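Local coordinates for DNA repair protein RecN (Deinococcus radiodurans, PDB 4ABX), which may take part in recombinational repair of damaged DNA as an ATP-binding, SMC-like protein, represented here by its coiled-coil domain, at residues A[22-27]-A[146-151]. Numbering follows the deposited sequence.
Sequences QEISEV and EDVVEF
Ile24 reaches across from helix 6-27 and ends between Val148 and Phe151 on helix 145-169. Its CA-CB bond points toward the other segment, and CG1 stands anti to the carbonyl carbon (chi1 -70°); a nearly extended second torsion then carries CD1 onward. The CG1-CD1 arm does the touching: Ile24 CG1 meets Val148 CG1 at 4.1 Å, while Ile24 CD1 lies 3.7 Å from Val148 O, a van der Waals approach. The same methyl comes obliquely to the Phe151 ring, with Ile24 CD1 4.1 Å from Phe151 CD1, and the two side chains run at about a right angle. Such apolar packing, with no hydrogen bond across the segments, joins the first and last helices of the elongated coiled-coil domain. The burial is modest, 132 Å² over both sides, and the nearest CA atoms, those of Ile24 and Val149, are 7.6 Å apart. Helix 121-141 adds a third wall: Tyr141 touches Ile24 and Val148, and its ring meets that of Phe151 with planes at about 50°. Glu23 binds this helix through a salt bridge to Lys140 and a hydrogen bond to the Tyr141 hydroxyl.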
loop_
_atom_site.group_PDB
_atom_site.type_symbol
_atom_site.label_atom_id
_atom_site.label_comp_id
_atom_site.label_asym_id
_atom_site.label_seq_id
_atom_site.Cartn_x
_atom_site.Cartn_y
_atom_site.Cartn_z
ATOM N N GLN A 22 -40.665 -5.689 -43.979
ATOM C CA GLN A 22 -40.861 -6.314 -42.677
ATOM C C GLN A 22 -39.768 -5.891 -41.698
ATOM O O GLN A 22 -40.062 -5.524 -40.558
ATOM C CB GLN A 22 -40.884 -7.839 -42.809
ATOM C CG GLN A 22 -41.193 -8.575 -41.514
ATOM C CD GLN A 22 -41.240 -10.088 -41.694
ATOM O OE1 GLN A 22 -40.708 -10.633 -42.666
ATOM N NE2 GLN A 22 -41.886 -10.774 -40.755
ATOM N N GLU A 23 -38.510 -5.944 -42.138
ATOM C CA GLU A 23 -37.388 -5.605 -41.257
ATOM C C GLU A 23 -37.521 -4.203 -40.678
ATOM O O GLU A 23 -37.373 -3.997 -39.473
ATOM C CB GLU A 23 -36.036 -5.738 -41.970
ATOM C CG GLU A 23 -34.859 -5.451 -41.045
ATOM C CD GLU A 23 -33.500 -5.629 -41.709
ATOM O OE1 GLU A 23 -33.404 -5.499 -42.949
ATOM O OE2 GLU A 23 -32.521 -5.895 -40.980
ATOM N N ILE A 24 -37.788 -3.239 -41.550
ATOM C CA ILE A 24 -37.964 -1.850 -41.146
ATOM C C ILE A 24 -39.193 -1.648 -40.250
ATOM O O ILE A 24 -39.157 -0.892 -39.277
ATOM C CB ILE A 24 -38.064 -0.943 -42.395
ATOM C CG1 ILE A 24 -36.703 -0.867 -43.092
ATOM C CG2 ILE A 24 -38.587 0.450 -42.027
ATOM C CD1 ILE A 24 -36.760 -0.317 -44.518
ATOM N N SER A 25 -40.281 -2.337 -40.570
ATOM C CA SER A 25 -41.531 -2.130 -39.852
ATOM C C SER A 25 -41.470 -2.712 -38.446
ATOM O O SER A 25 -42.072 -2.173 -37.517
ATOM C CB SER A 25 -42.704 -2.733 -40.632
ATOM O OG SER A 25 -42.741 -2.199 -41.944
ATOM N N GLU A 26 -40.747 -3.814 -38.292
ATOM C CA GLU A 26 -40.616 -4.449 -36.981
ATOM C C GLU A 26 -39.858 -3.574 -35.988
ATOM O O GLU A 26 -40.105 -3.635 -34.783
ATOM C CB GLU A 26 -39.951 -5.823 -37.100
ATOM C CG GLU A 26 -40.856 -6.871 -37.729
ATOM C CD GLU A 26 -40.167 -8.205 -37.923
ATOM O OE1 GLU A 26 -38.928 -8.261 -37.775
ATOM O OE2 GLU A 26 -40.864 -9.196 -38.227
ATOM N N VAL A 27 -38.940 -2.758 -36.497
ATOM C CA VAL A 27 -38.152 -1.864 -35.650
ATOM C C VAL A 27 -38.873 -0.532 -35.473
ATOM O O VAL A 27 -38.769 0.119 -34.424
ATOM C CB VAL A 27 -36.750 -1.630 -36.244
ATOM C CG1 VAL A 27 -35.982 -0.600 -35.426
ATOM C CG2 VAL A 27 -35.988 -2.943 -36.315
ATOM N N GLU A 146 -34.485 9.133 -41.523
ATOM C CA GLU A 146 -35.338 9.658 -42.583
ATOM C C GLU A 146 -35.162 8.828 -43.855
ATOM O O GLU A 146 -36.145 8.418 -44.476
ATOM C CB GLU A 146 -35.027 11.133 -42.875
ATOM C CG GLU A 146 -35.526 12.126 -41.824
ATOM C CD GLU A 146 -34.514 12.395 -40.708
ATOM O OE1 GLU A 146 -33.620 11.548 -40.465
ATOM O OE2 GLU A 146 -34.619 13.463 -40.065
ATOM N N ASP A 147 -33.909 8.589 -44.243
ATOM C CA ASP A 147 -33.616 7.783 -45.428
ATOM C C ASP A 147 -34.184 6.377 -45.284
ATOM O O ASP A 147 -34.715 5.814 -46.242
ATOM C CB ASP A 147 -32.106 7.706 -45.688
ATOM C CG ASP A 147 -31.512 9.039 -46.107
ATOM O OD1 ASP A 147 -31.964 9.613 -47.124
ATOM O OD2 ASP A 147 -30.591 9.518 -45.409
ATOM N N VAL A 148 -34.057 5.809 -44.087
ATOM C CA VAL A 148 -34.548 4.461 -43.824
ATOM C C VAL A 148 -36.062 4.375 -44.010
ATOM O O VAL A 148 -36.581 3.422 -44.603
ATOM C CB VAL A 148 -34.207 3.999 -42.391
ATOM C CG1 VAL A 148 -34.716 2.585 -42.153
ATOM C CG2 VAL A 148 -32.704 4.081 -42.138
ATOM N N VAL A 149 -36.772 5.366 -43.485
ATOM C CA VAL A 149 -38.226 5.391 -43.594
ATOM C C VAL A 149 -38.632 5.532 -45.060
ATOM O O VAL A 149 -39.527 4.828 -45.542
ATOM C CB VAL A 149 -38.836 6.528 -42.751
ATOM C CG1 VAL A 149 -40.304 6.747 -43.121
ATOM C CG2 VAL A 149 -38.683 6.223 -41.261
ATOM N N GLU A 150 -37.960 6.438 -45.765
ATOM C CA GLU A 150 -38.191 6.622 -47.194
ATOM C C GLU A 150 -37.931 5.325 -47.968
ATOM O O GLU A 150 -38.731 4.933 -48.830
ATOM C CB GLU A 150 -37.314 7.758 -47.733
ATOM C CG GLU A 150 -37.361 7.936 -49.246
ATOM C CD GLU A 150 -38.704 8.444 -49.745
ATOM O OE1 GLU A 150 -39.525 8.889 -48.914
ATOM O OE2 GLU A 150 -38.935 8.401 -50.973
ATOM N N PHE A 151 -36.824 4.654 -47.651
ATOM C CA PHE A 151 -36.484 3.394 -48.307
ATOM C C PHE A 151 -37.634 2.399 -48.182
ATOM O O PHE A 151 -37.993 1.738 -49.150
ATOM C CB PHE A 151 -35.184 2.793 -47.748
ATOM C CG PHE A 151 -34.724 1.543 -48.468
ATOM C CD1 PHE A 151 -35.411 0.343 -48.326
ATOM C CD2 PHE A 151 -33.614 1.570 -49.295
ATOM C CE1 PHE A 151 -34.993 -0.809 -48.996
ATOM C CE2 PHE A 151 -33.187 0.427 -49.959
ATOM C CZ PHE A 151 -33.880 -0.762 -49.811
#